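Local coordinates for uncharacterized protein (Bombyx mori, PDB 5AZ1) that probably reduces aldehydes or ketones with NADPH as electron donor, as a TIM-barrel member of the aldo/keto reductase family, at residues F9-G14 against P193-I198; P18-G23 against E286-F291; V219-S224 against G271-P276. All coordinates share one frame; numbering follows the deposited sequence.

Contact 1 of 3, residues F9-G14 against P193-I198; sequences FKLNNG and PAVNQI. With NDP (NADPH dihydro-nicotinamide-adenine-dinucleotide phosphate), chain J.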
loop_
_atom_site.group_PDB
_atom_site.type_symbol
_atom_site.label_atom_id
_atom_site.label_comp_id
_atom_site.label_asym_id
_atom_site.label_seq_id
_atom_site.Cartn_x
_atom_site.Cartn_y
_atom_site.Cartn_z
ATOM N N PHE A 9 0.296 -9.451 11.374
ATOM C CA PHE A 9 -0.055 -8.460 12.419
ATOM C C PHE A 9 -1.557 -8.496 12.691
ATOM O O PHE A 9 -2.312 -9.041 11.908
ATOM C CB PHE A 9 0.423 -7.087 11.994
ATOM C CG PHE A 9 1.947 -6.973 11.797
ATOM C CD1 PHE A 9 2.842 -7.623 12.624
ATOM C CD2 PHE A 9 2.448 -6.167 10.847
ATOM C CE1 PHE A 9 4.203 -7.465 12.465
ATOM C CE2 PHE A 9 3.796 -6.007 10.645
ATOM C CZ PHE A 9 4.685 -6.633 11.471
ATOM N N LYS A 10 -1.965 -8.039 13.865
ATOM C CA LYS A 10 -3.347 -8.056 14.286
ATOM C C LYS A 10 -3.953 -6.648 14.091
ATOM O O LYS A 10 -3.369 -5.681 14.453
ATOM C CB LYS A 10 -3.411 -8.436 15.754
ATOM C CG LYS A 10 -2.653 -9.697 16.182
ATOM C CD LYS A 10 -3.186 -10.902 15.460
ATOM C CE LYS A 10 -2.650 -12.228 16.015
ATOM N NZ LYS A 10 -3.721 -13.249 15.685
ATOM N N LEU A 11 -5.111 -6.551 13.489
ATOM C CA LEU A 11 -5.785 -5.270 13.293
ATOM C C LEU A 11 -6.691 -4.945 14.496
ATOM O O LEU A 11 -7.075 -5.814 15.252
ATOM C CB LEU A 11 -6.669 -5.336 12.029
ATOM C CG LEU A 11 -5.908 -5.574 10.741
ATOM C CD1 LEU A 11 -6.892 -5.841 9.629
ATOM C CD2 LEU A 11 -4.969 -4.418 10.419
ATOM N N ASN A 12 -7.048 -3.684 14.629
ATOM C CA ASN A 12 -7.950 -3.239 15.705
ATOM C C ASN A 12 -9.406 -3.681 15.593
ATOM O O ASN A 12 -10.243 -3.249 16.366
ATOM C CB ASN A 12 -7.862 -1.725 15.823
ATOM C CG ASN A 12 -8.328 -1.000 14.570
ATOM O OD1 ASN A 12 -8.828 -1.617 13.617
ATOM N ND2 ASN A 12 -8.115 0.307 14.542
ATOM N N ASN A 13 -9.722 -4.539 14.616
ATOM C CA ASN A 13 -11.048 -5.125 14.438
ATOM C C ASN A 13 -11.082 -6.654 14.643
ATOM O O ASN A 13 -12.132 -7.307 14.356
ATOM C CB ASN A 13 -11.577 -4.804 13.019
ATOM C CG ASN A 13 -10.981 -5.690 11.968
ATOM O OD1 ASN A 13 -9.873 -6.228 12.110
ATOM N ND2 ASN A 13 -11.744 -5.921 10.932
ATOM N N GLY A 14 -9.982 -7.214 15.142
ATOM C CA GLY A 14 -9.943 -8.667 15.384
ATOM C C GLY A 14 -9.334 -9.542 14.267
ATOM O O GLY A 14 -9.112 -10.740 14.473
ATOM N N PRO A 193 -10.368 3.450 11.518
ATOM C CA PRO A 193 -9.614 2.814 10.494
ATOM C C PRO A 193 -8.721 1.710 11.046
ATOM O O PRO A 193 -8.181 1.831 12.129
ATOM C CB PRO A 193 -8.815 3.951 9.885
ATOM C CG PRO A 193 -8.584 4.890 11.063
ATOM C CD PRO A 193 -9.903 4.823 11.779
ATOM N N ALA A 194 -8.599 0.627 10.275
ATOM C CA ALA A 194 -7.773 -0.488 10.603
ATOM C C ALA A 194 -6.341 -0.218 10.220
ATOM O O ALA A 194 -5.470 -0.709 10.879
ATOM C CB ALA A 194 -8.286 -1.737 9.886
ATOM N N VAL A 195 -6.115 0.484 9.100
ATOM C CA VAL A 195 -4.801 0.756 8.638
ATOM C C VAL A 195 -4.734 2.174 8.106
ATOM O O VAL A 195 -5.732 2.774 7.751
ATOM C CB VAL A 195 -4.281 -0.230 7.513
ATOM C CG1 VAL A 195 -4.610 -1.699 7.732
ATOM C CG2 VAL A 195 -4.760 0.168 6.169
ATOM N N ASN A 196 -3.508 2.672 8.032
ATOM C CA ASN A 196 -3.162 3.852 7.288
ATOM C C ASN A 196 -2.057 3.386 6.403
ATOM O O ASN A 196 -0.953 3.056 6.905
ATOM C CB ASN A 196 -2.641 4.996 8.173
ATOM C CG ASN A 196 -2.443 6.311 7.404
ATOM O OD1 ASN A 196 -2.930 6.494 6.291
ATOM N ND2 ASN A 196 -1.727 7.242 8.022
ATOM N N GLN A 197 -2.348 3.342 5.095
ATOM C CA GLN A 197 -1.368 2.983 4.093
ATOM C C GLN A 197 -0.686 4.222 3.562
ATOM O O GLN A 197 -1.337 5.092 2.981
ATOM C CB GLN A 197 -1.969 2.117 2.952
ATOM C CG GLN A 197 -0.939 1.664 1.948
ATOM C CD GLN A 197 -1.513 0.827 0.768
ATOM O OE1 GLN A 197 -1.351 1.213 -0.339
ATOM N NE2 GLN A 197 -2.100 -0.336 1.031
ATOM N N ILE A 198 0.641 4.256 3.674
ATOM C CA ILE A 198 1.417 5.484 3.348
ATOM C C ILE A 198 2.775 5.088 2.888
ATOM O O ILE A 198 3.205 3.963 3.142
ATOM C CB ILE A 198 1.671 6.348 4.615
ATOM C CG1 ILE A 198 2.218 5.464 5.772
ATOM C CG2 ILE A 198 0.404 7.036 5.046
ATOM C CD1 ILE A 198 2.557 6.200 7.040
HETATM P PA NDP J . 8.316 -0.465 -4.722
HETATM O O1A NDP J . 9.112 0.299 -3.661
HETATM O O2A NDP J . 7.618 -1.744 -4.412
HETATM O O5B NDP J . 9.438 -0.844 -5.854
HETATM C C5B NDP J . 9.086 -1.302 -7.150
HETATM C C4B NDP J . 10.350 -1.598 -7.951
HETATM O O4B NDP J . 11.280 -2.397 -7.200
HETATM C C3B NDP J . 10.038 -2.357 -9.258
HETATM O O3B NDP J . 10.505 -1.596 -10.363
HETATM C C2B NDP J . 10.720 -3.718 -9.091
HETATM O O2B NDP J . 11.235 -4.300 -10.292
HETATM C C1B NDP J . 11.787 -3.443 -8.046
HETATM N N9A NDP J . 12.045 -4.546 -7.126
HETATM C C8A NDP J . 11.134 -5.204 -6.375
HETATM N N7A NDP J . 11.725 -6.131 -5.601
HETATM C C5A NDP J . 13.048 -6.027 -5.832
HETATM C C6A NDP J . 14.230 -6.725 -5.329
HETATM N N6A NDP J . 14.033 -7.704 -4.395
HETATM N N1A NDP J . 15.446 -6.338 -5.847
HETATM C C2A NDP J . 15.582 -5.359 -6.779
HETATM N N3A NDP J . 14.536 -4.670 -7.275
HETATM C C4A NDP J . 13.272 -4.971 -6.835
HETATM O O3 NDP J . 7.417 0.602 -5.511
HETATM P PN NDP J . 5.822 0.650 -5.604
HETATM O O1N NDP J . 5.462 2.075 -5.316
HETATM O O2N NDP J . 5.352 -0.008 -6.895
HETATM O O5D NDP J . 5.398 -0.398 -4.422
HETATM C C5D NDP J . 4.216 -0.258 -3.745
HETATM C C4D NDP J . 2.932 -0.961 -4.139
HETATM O O4D NDP J . 2.100 -0.308 -3.146
HETATM C C3D NDP J . 2.148 -0.740 -5.434
HETATM O O3D NDP J . 2.223 -1.864 -6.279
HETATM C C2D NDP J . 0.720 -0.586 -4.916
HETATM O O2D NDP J . 0.195 -1.893 -4.588
HETATM C C1D NDP J . 0.929 0.293 -3.673
HETATM N N1N NDP J . 1.010 1.823 -3.819
HETATM C C2N NDP J . 0.051 2.547 -3.169
HETATM C C3N NDP J . -0.055 3.949 -3.215
HETATM C C7N NDP J . -1.152 4.659 -2.445
HETATM O O7N NDP J . -1.355 5.839 -2.756
HETATM N N7N NDP J . -1.892 4.022 -1.474
HETATM C C4N NDP J . 0.915 4.757 -4.076
HETATM C C5N NDP J . 1.934 3.902 -4.715
HETATM C C6N NDP J . 1.939 2.517 -4.557
HETATM P P2B NDP J . 10.426 -5.389 -11.189
HETATM O O1X NDP J . 8.913 -5.106 -11.097
HETATM O O2X NDP J . 10.875 -4.987 -12.570
HETATM O O3X NDP J . 10.868 -6.666 -10.527
HETATM O O HOH W 1 -5.406 -1.882 13.229
#
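The N-terminal hairpin that caps the bottom of an aldo/keto reductase barrel meets the wall here: its turn, carrying Leu-11 and Asn-12, sits against Pro-193, Ala-194 and Val-195 where strand 195-199 begins. Leu-11 to Gly-14 form a type I turn between strands 8-10 and 16-18. Asn-12 holds CG between its backbone N and carbonyl carbon (chi1 63°), which brings the amide over the start of the barrel strand. From there ND2 donates to Pro-193 O over 2.9 Å, a fairly straight bond (160° at the hydrogen); the acceptor lies near the amide plane, while the donor stands above the carbonyl plane. The other end of the amide, OD1, rests 3.4 Å from Ala-194 CA. A water spans the same joint, accepting from Asn-12 N at 2.8 Å and donating to Ala-194 O at 2.6 Å. Below the turn, Leu-11 touches with one methyl, CD2, which lies 3.8 Å from Val-195 CG1, the two side chains meeting at a slant. Further up the strand, Gln-197 extends to the cofactor, its OE1 taking the nicotinamide amide N7N of NADPH at 3.1 Å; NE2 of the same residue bonds Asp-70. Just ahead of the strand, the Pro-193 carbonyl is thus bonded by the Asn-12 amide, and that of Ala-194 by the water besides Val-219 N.

Contact 2 of 3, residues P18-G23 against E286-F291; sequences PALGYG and ENASIF. With NDP (NADPH dihydro-nicotinamide-adenine-dinucleotide phosphate), chain J.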
loop_
_atom_site.group_PDB
_atom_site.type_symbol
_atom_site.label_atom_id
_atom_site.label_comp_id
_atom_site.label_asym_id
_atom_site.label_seq_id
_atom_site.Cartn_x
_atom_site.Cartn_y
_atom_site.Cartn_z
ATOM N N PRO A 18 -1.364 -10.149 6.844
ATOM C CA PRO A 18 0.029 -10.606 6.644
ATOM C C PRO A 18 0.984 -9.447 6.483
ATOM O O PRO A 18 0.679 -8.432 5.754
ATOM C CB PRO A 18 -0.037 -11.423 5.330
ATOM C CG PRO A 18 -1.486 -11.915 5.259
ATOM C CD PRO A 18 -2.294 -10.741 5.860
ATOM N N ALA A 19 2.145 -9.618 7.104
ATOM C CA ALA A 19 3.140 -8.582 7.256
ATOM C C ALA A 19 3.786 -8.181 5.975
ATOM O O ALA A 19 4.450 -7.149 5.921
ATOM C CB ALA A 19 4.213 -9.063 8.189
ATOM N N LEU A 20 3.620 -8.999 4.929
ATOM C CA LEU A 20 4.088 -8.659 3.571
ATOM C C LEU A 20 2.992 -8.952 2.578
ATOM O O LEU A 20 2.280 -9.925 2.714
ATOM C CB LEU A 20 5.278 -9.499 3.238
ATOM C CG LEU A 20 5.971 -9.387 1.876
ATOM C CD1 LEU A 20 6.926 -8.233 1.950
ATOM C CD2 LEU A 20 6.766 -10.667 1.571
ATOM N N GLY A 21 2.836 -8.068 1.616
ATOM C CA GLY A 21 1.845 -8.223 0.586
ATOM C C GLY A 21 2.400 -7.921 -0.787
ATOM O O GLY A 21 3.467 -7.293 -0.925
ATOM N N TYR A 22 1.622 -8.326 -1.796
ATOM C CA TYR A 22 1.991 -8.270 -3.202
ATOM C C TYR A 22 1.361 -7.066 -3.875
ATOM O O TYR A 22 0.151 -7.032 -4.113
ATOM C CB TYR A 22 1.528 -9.607 -3.867
ATOM C CG TYR A 22 1.948 -9.797 -5.292
ATOM C CD1 TYR A 22 1.227 -9.209 -6.337
ATOM C CD2 TYR A 22 3.039 -10.544 -5.601
ATOM C CE1 TYR A 22 1.605 -9.386 -7.659
ATOM C CE2 TYR A 22 3.470 -10.682 -6.927
ATOM C CZ TYR A 22 2.740 -10.119 -7.941
ATOM O OH TYR A 22 3.172 -10.244 -9.222
ATOM N N GLY A 23 2.162 -6.083 -4.234
ATOM C CA GLY A 23 1.656 -4.905 -4.919
ATOM C C GLY A 23 1.298 -5.088 -6.398
ATOM O O GLY A 23 1.891 -5.913 -7.065
ATOM N N GLU A 286 12.743 -13.730 -2.882
ATOM C CA GLU A 286 13.748 -12.959 -2.106
ATOM C C GLU A 286 13.045 -12.025 -1.078
ATOM O O GLU A 286 13.255 -12.155 0.147
ATOM C CB GLU A 286 14.645 -12.164 -3.079
ATOM C CG GLU A 286 15.826 -11.408 -2.455
ATOM C CD GLU A 286 16.459 -10.379 -3.392
ATOM O OE1 GLU A 286 16.278 -10.458 -4.616
ATOM O OE2 GLU A 286 17.136 -9.465 -2.911
ATOM N N ASN A 287 12.143 -11.162 -1.584
ATOM C CA ASN A 287 11.299 -10.279 -0.718
ATOM C C ASN A 287 10.605 -10.973 0.429
ATOM O O ASN A 287 10.428 -10.361 1.476
ATOM C CB ASN A 287 10.299 -9.476 -1.529
ATOM C CG ASN A 287 10.969 -8.610 -2.541
ATOM O OD1 ASN A 287 12.182 -8.446 -2.473
ATOM N ND2 ASN A 287 10.224 -8.098 -3.515
ATOM N N ALA A 288 10.297 -12.255 0.307
ATOM C CA ALA A 288 9.631 -12.962 1.408
ATOM C C ALA A 288 10.530 -13.615 2.428
ATOM O O ALA A 288 10.035 -14.105 3.466
ATOM C CB ALA A 288 8.657 -13.988 0.867
ATOM N N SER A 289 11.831 -13.603 2.177
ATOM C CA SER A 289 12.780 -14.317 3.050
ATOM C C SER A 289 13.456 -13.300 4.003
ATOM O O SER A 289 14.677 -13.087 3.953
ATOM C CB SER A 289 13.784 -15.092 2.178
ATOM O OG SER A 289 13.088 -15.797 1.111
ATOM N N ILE A 290 12.619 -12.689 4.857
ATOM C CA ILE A 290 12.977 -11.509 5.648
ATOM C C ILE A 290 12.516 -11.551 7.108
ATOM O O ILE A 290 12.601 -10.535 7.796
ATOM C CB ILE A 290 12.393 -10.224 5.033
ATOM C CG1 ILE A 290 10.856 -10.267 5.094
ATOM C CG2 ILE A 290 12.933 -9.987 3.620
ATOM C CD1 ILE A 290 10.142 -9.060 4.593
ATOM N N PHE A 291 12.057 -12.700 7.580
ATOM C CA PHE A 291 11.437 -12.843 8.896
ATOM C C PHE A 291 12.287 -13.613 9.908
ATOM O O PHE A 291 11.895 -13.750 11.068
ATOM C CB PHE A 291 10.055 -13.509 8.708
ATOM C CG PHE A 291 9.181 -12.719 7.792
ATOM C CD1 PHE A 291 8.727 -11.448 8.182
ATOM C CD2 PHE A 291 8.897 -13.162 6.502
ATOM C CE1 PHE A 291 7.946 -10.690 7.334
ATOM C CE2 PHE A 291 8.131 -12.391 5.636
ATOM C CZ PHE A 291 7.658 -11.158 6.044
HETATM P PA NDP J . 8.316 -0.465 -4.722
HETATM O O1A NDP J . 9.112 0.299 -3.661
HETATM O O2A NDP J . 7.618 -1.744 -4.412
HETATM O O5B NDP J . 9.438 -0.844 -5.854
HETATM C C5B NDP J . 9.086 -1.302 -7.150
HETATM C C4B NDP J . 10.350 -1.598 -7.951
HETATM O O4B NDP J . 11.280 -2.397 -7.200
HETATM C C3B NDP J . 10.038 -2.357 -9.258
HETATM O O3B NDP J . 10.505 -1.596 -10.363
HETATM C C2B NDP J . 10.720 -3.718 -9.091
HETATM O O2B NDP J . 11.235 -4.300 -10.292
HETATM C C1B NDP J . 11.787 -3.443 -8.046
HETATM N N9A NDP J . 12.045 -4.546 -7.126
HETATM C C8A NDP J . 11.134 -5.204 -6.375
HETATM N N7A NDP J . 11.725 -6.131 -5.601
HETATM C C5A NDP J . 13.048 -6.027 -5.832
HETATM C C6A NDP J . 14.230 -6.725 -5.329
HETATM N N6A NDP J . 14.033 -7.704 -4.395
HETATM N N1A NDP J . 15.446 -6.338 -5.847
HETATM C C2A NDP J . 15.582 -5.359 -6.779
HETATM N N3A NDP J . 14.536 -4.670 -7.275
HETATM C C4A NDP J . 13.272 -4.971 -6.835
HETATM O O3 NDP J . 7.417 0.602 -5.511
HETATM P PN NDP J . 5.822 0.650 -5.604
HETATM O O1N NDP J . 5.462 2.075 -5.316
HETATM O O2N NDP J . 5.352 -0.008 -6.895
HETATM O O5D NDP J . 5.398 -0.398 -4.422
HETATM C C5D NDP J . 4.216 -0.258 -3.745
HETATM C C4D NDP J . 2.932 -0.961 -4.139
HETATM O O4D NDP J . 2.100 -0.308 -3.146
HETATM C C3D NDP J . 2.148 -0.740 -5.434
HETATM O O3D NDP J . 2.223 -1.864 -6.279
HETATM C C2D NDP J . 0.720 -0.586 -4.916
HETATM O O2D NDP J . 0.195 -1.893 -4.588
HETATM C C1D NDP J . 0.929 0.293 -3.673
HETATM N N1N NDP J . 1.010 1.823 -3.819
HETATM C C2N NDP J . 0.051 2.547 -3.169
HETATM C C3N NDP J . -0.055 3.949 -3.215
HETATM C C7N NDP J . -1.152 4.659 -2.445
HETATM O O7N NDP J . -1.355 5.839 -2.756
HETATM N N7N NDP J . -1.892 4.022 -1.474
HETATM C C4N NDP J . 0.915 4.757 -4.076
HETATM C C5N NDP J . 1.934 3.902 -4.715
HETATM C C6N NDP J . 1.939 2.517 -4.557
HETATM P P2B NDP J . 10.426 -5.389 -11.189
HETATM O O1X NDP J . 8.913 -5.106 -11.097
HETATM O O2X NDP J . 10.875 -4.987 -12.570
HETATM O O3X NDP J . 10.868 -6.666 -10.527
#
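Leu-20 and Ala-19, on the loop leading into strand 22-23, pack against the turn that follows helix 281-287. No hydrogen bond passes directly between the two segments; apolar side chains make the contact, one of them also resting on a backbone carbonyl. Leu-20 does most of it. Its CG stands anti to the backbone N (chi1 179°), which sends the two methyls out to the turn: CD2 meets Ala-288 CA at 3.7 Å and also rests on the Asn-287 carbonyl, while CD1 comes to 4.2 Å from Ile-290 CD1. Closer to the backbone, Leu-20 CB reaches the edge of the Phe-291 ring, 4.0 Å from CZ, and Ala-19 CB approaches CE1 of that ring obliquely. Phe-291 is steadied from its own side as well, with Ile-290 CG1 over the centre of one face and Tyr-268 meeting it edge-to-face.

The polar interactions belong to the cofactor and to the turn. Asn-287 reads the N6/N7 edge of the adenine with both ends of its amide: OD1 accepts from N6A of NADPH at 2.8 Å, bent to 140°, and ND2 donates to N7A at 3.2 Å, almost straight at 171°. Two bonds in opposite senses fix which way round the amide is turned. Within the turn, Ser-289 N bonds back to Glu-286 O, at 2.9 Å. At the far end of the first segment Gly-23 runs beside the ribose of the nicotinamide half, where a beta carbon would collide with O3D.

Arg-283, one turn earlier in the helix, also bonds the cofactor. With Asn-287 and Arg-283 holding NADPH, the 286-291 side of the contact belongs to the adenine end of the dinucleotide site in an aldo/keto reductase barrel.

Contact 3 of 3, residues V219-S224 against G271-P276; sequences VVVAYS and GIVSIP. With NDP (NADPH dihydro-nicotinamide-adenine-dinucleotide phosphate), chain J.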
loop_
_atom_site.group_PDB
_atom_site.type_symbol
_atom_site.label_atom_id
_atom_site.label_comp_id
_atom_site.label_asym_id
_atom_site.label_seq_id
_atom_site.Cartn_x
_atom_site.Cartn_y
_atom_site.Cartn_z
ATOM N N VAL A 219 -2.706 -0.084 12.232
ATOM C CA VAL A 219 -1.574 -0.664 11.565
ATOM C C VAL A 219 -1.121 0.168 10.372
ATOM O O VAL A 219 -1.936 0.654 9.582
ATOM C CB VAL A 219 -1.882 -2.077 11.146
ATOM C CG1 VAL A 219 -0.783 -2.627 10.236
ATOM C CG2 VAL A 219 -1.999 -2.947 12.384
ATOM N N VAL A 220 0.196 0.307 10.250
ATOM C CA VAL A 220 0.816 1.030 9.185
ATOM C C VAL A 220 1.230 0.050 8.064
ATOM O O VAL A 220 1.866 -1.001 8.320
ATOM C CB VAL A 220 1.999 1.849 9.694
ATOM C CG1 VAL A 220 2.707 2.574 8.574
ATOM C CG2 VAL A 220 1.539 2.890 10.681
ATOM N N VAL A 221 0.864 0.399 6.831
ATOM C CA VAL A 221 1.220 -0.415 5.684
ATOM C C VAL A 221 2.030 0.475 4.766
ATOM O O VAL A 221 1.546 1.517 4.374
ATOM C CB VAL A 221 -0.041 -0.950 4.974
ATOM C CG1 VAL A 221 0.327 -1.601 3.612
ATOM C CG2 VAL A 221 -0.791 -1.916 5.880
ATOM N N ALA A 222 3.247 0.045 4.441
ATOM C CA ALA A 222 4.188 0.848 3.694
ATOM C C ALA A 222 4.067 0.550 2.222
ATOM O O ALA A 222 4.357 -0.579 1.833
ATOM C CB ALA A 222 5.623 0.518 4.129
ATOM N N TYR A 223 3.658 1.529 1.425
ATOM C CA TYR A 223 3.926 1.470 0.000
ATOM C C TYR A 223 5.218 2.133 -0.368
ATOM O O TYR A 223 5.736 2.900 0.411
ATOM C CB TYR A 223 2.787 2.061 -0.793
ATOM C CG TYR A 223 2.536 3.565 -0.831
ATOM C CD1 TYR A 223 3.336 4.421 -1.616
ATOM C CD2 TYR A 223 1.437 4.117 -0.226
ATOM C CE1 TYR A 223 3.056 5.763 -1.723
ATOM C CE2 TYR A 223 1.146 5.448 -0.328
ATOM C CZ TYR A 223 1.943 6.282 -1.090
ATOM O OH TYR A 223 1.612 7.628 -1.250
ATOM N N SER A 224 5.679 1.901 -1.611
ATOM C CA SER A 224 7.037 2.296 -2.066
ATOM C C SER A 224 8.097 2.050 -0.994
ATOM O O SER A 224 8.893 2.916 -0.673
ATOM C CB SER A 224 7.104 3.742 -2.513
ATOM O OG SER A 224 6.127 4.048 -3.545
ATOM N N GLY A 271 7.439 -3.042 13.004
ATOM C CA GLY A 271 5.995 -3.380 13.055
ATOM C C GLY A 271 5.136 -2.819 11.896
ATOM O O GLY A 271 3.928 -2.629 12.045
ATOM N N ILE A 272 5.777 -2.556 10.773
ATOM C CA ILE A 272 5.169 -1.994 9.587
ATOM C C ILE A 272 5.055 -3.072 8.509
ATOM O O ILE A 272 6.033 -3.799 8.240
ATOM C CB ILE A 272 6.047 -0.824 9.051
ATOM C CG1 ILE A 272 6.036 0.293 10.085
ATOM C CG2 ILE A 272 5.526 -0.302 7.740
ATOM C CD1 ILE A 272 7.016 1.439 9.799
ATOM N N VAL A 273 3.854 -3.172 7.922
ATOM C CA VAL A 273 3.533 -4.097 6.843
ATOM C C VAL A 273 4.129 -3.475 5.585
ATOM O O VAL A 273 3.996 -2.288 5.416
ATOM C CB VAL A 273 2.008 -4.217 6.645
ATOM C CG1 VAL A 273 1.661 -5.062 5.384
ATOM C CG2 VAL A 273 1.317 -4.757 7.913
ATOM N N SER A 274 4.792 -4.266 4.742
ATOM C CA SER A 274 5.251 -3.865 3.393
ATOM C C SER A 274 4.477 -4.469 2.244
ATOM O O SER A 274 4.163 -5.651 2.291
ATOM C CB SER A 274 6.672 -4.327 3.159
ATOM O OG SER A 274 7.445 -3.405 3.860
ATOM N N ILE A 275 4.318 -3.671 1.200
ATOM C CA ILE A 275 3.729 -4.080 -0.042
ATOM C C ILE A 275 4.664 -3.718 -1.230
ATOM O O ILE A 275 4.362 -2.934 -2.125
ATOM C CB ILE A 275 2.252 -3.580 -0.197
ATOM C CG1 ILE A 275 2.104 -2.096 -0.140
ATOM C CG2 ILE A 275 1.319 -4.126 0.912
ATOM C CD1 ILE A 275 0.651 -1.654 -0.356
ATOM N N PRO A 276 5.845 -4.335 -1.250
ATOM C CA PRO A 276 6.642 -4.218 -2.484
ATOM C C PRO A 276 5.936 -4.715 -3.767
ATOM O O PRO A 276 5.131 -5.628 -3.727
ATOM C CB PRO A 276 7.791 -5.160 -2.211
ATOM C CG PRO A 276 7.161 -6.209 -1.362
ATOM C CD PRO A 276 6.295 -5.444 -0.412
HETATM P PA NDP J . 8.316 -0.465 -4.722
HETATM O O1A NDP J . 9.112 0.299 -3.661
HETATM O O2A NDP J . 7.618 -1.744 -4.412
HETATM O O5B NDP J . 9.438 -0.844 -5.854
HETATM C C5B NDP J . 9.086 -1.302 -7.150
HETATM C C4B NDP J . 10.350 -1.598 -7.951
HETATM O O4B NDP J . 11.280 -2.397 -7.200
HETATM C C3B NDP J . 10.038 -2.357 -9.258
HETATM O O3B NDP J . 10.505 -1.596 -10.363
HETATM C C2B NDP J . 10.720 -3.718 -9.091
HETATM O O2B NDP J . 11.235 -4.300 -10.292
HETATM C C1B NDP J . 11.787 -3.443 -8.046
HETATM N N9A NDP J . 12.045 -4.546 -7.126
HETATM C C8A NDP J . 11.134 -5.204 -6.375
HETATM N N7A NDP J . 11.725 -6.131 -5.601
HETATM C C5A NDP J . 13.048 -6.027 -5.832
HETATM C C6A NDP J . 14.230 -6.725 -5.329
HETATM N N6A NDP J . 14.033 -7.704 -4.395
HETATM N N1A NDP J . 15.446 -6.338 -5.847
HETATM C C2A NDP J . 15.582 -5.359 -6.779
HETATM N N3A NDP J . 14.536 -4.670 -7.275
HETATM C C4A NDP J . 13.272 -4.971 -6.835
HETATM O O3 NDP J . 7.417 0.602 -5.511
HETATM P PN NDP J . 5.822 0.650 -5.604
HETATM O O1N NDP J . 5.462 2.075 -5.316
HETATM O O2N NDP J . 5.352 -0.008 -6.895
HETATM O O5D NDP J . 5.398 -0.398 -4.422
HETATM C C5D NDP J . 4.216 -0.258 -3.745
HETATM C C4D NDP J . 2.932 -0.961 -4.139
HETATM O O4D NDP J . 2.100 -0.308 -3.146
HETATM C C3D NDP J . 2.148 -0.740 -5.434
HETATM O O3D NDP J . 2.223 -1.864 -6.279
HETATM C C2D NDP J . 0.720 -0.586 -4.916
HETATM O O2D NDP J . 0.195 -1.893 -4.588
HETATM C C1D NDP J . 0.929 0.293 -3.673
HETATM N N1N NDP J . 1.010 1.823 -3.819
HETATM C C2N NDP J . 0.051 2.547 -3.169
HETATM C C3N NDP J . -0.055 3.949 -3.215
HETATM C C7N NDP J . -1.152 4.659 -2.445
HETATM O O7N NDP J . -1.355 5.839 -2.756
HETATM N N7N NDP J . -1.892 4.022 -1.474
HETATM C C4N NDP J . 0.915 4.757 -4.076
HETATM C C5N NDP J . 1.934 3.902 -4.715
HETATM C C6N NDP J . 1.939 2.517 -4.557
HETATM P P2B NDP J . 10.426 -5.389 -11.189
HETATM O O1X NDP J . 8.913 -5.106 -11.097
HETATM O O2X NDP J . 10.875 -4.987 -12.570
HETATM O O3X NDP J . 10.868 -6.666 -10.527
HETATM O O HOH W 2 1.893 -0.864 12.317
#
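Val-221 and Ala-222 pair in parallel with Val-273 and Ser-274, joining the last two strands of the TIM barrel. Three backbone bonds hold the pairing. Val-273 N donates to Val-220 O at 3.0 Å, in the carbonyl plane. Val-273 O takes Ala-222 N at 2.6 Å, short and nearly linear (172°), and Ala-222 O accepts Ile-275 N at 3.2 Å. Val-221, between them, turns its own N and O to strand 195-199. At the N-terminal end of the pairing a water continues it, accepting from Val-220 N and donating to Gly-271 O; Gly-271 closes the preceding helix with a Schellman motif. On the face shared by Val-221 and Val-273 those two side chains lie side by side, with Val-221 CG2 3.7 Å from Val-273 CB, while Ala-222 CB, on the other face with Ser-274, meets Ile-272 CG2.

The C-terminal end belongs to NADPH. With chi1 at 73° the Tyr-223 side chain swings back over its own backbone, which lays its ring flat against the nicotinamide, C3N 3.3 Å above the ring centre; its OH is bonded to Asn-176 OD1. A serine in place of this tyrosine would probably leave the nicotinamide without its supporting face, and Asn-176 OD1 without that hydroxyl partner. The next residue grips the pyrophosphate: Ser-224 OG donates to O1N of NADPH at 2.7 Å.

In the fold
From the N terminus, residues 9-14 leave the first hairpin strand and, in contact 1, close a long loop onto strand 195-199, the sixth of the barrel. Before that loop ends, 18-23 has begun the one that contact 2 closes at 286-291, so the two cross, and Phe-9 packs on Ala-19 where they meet. Contact 3 comes after contact 1 in series and lies nested within contact 2, bringing strand 273-274 beside 219-223. Strand 219-223 bonds back to 195-199, while Ser-274 bonds Gly-21 and Pro-276 probably bonds Gly-23, closing the barrel from last strand to first. All three contacts have residues that touch the same NADPH.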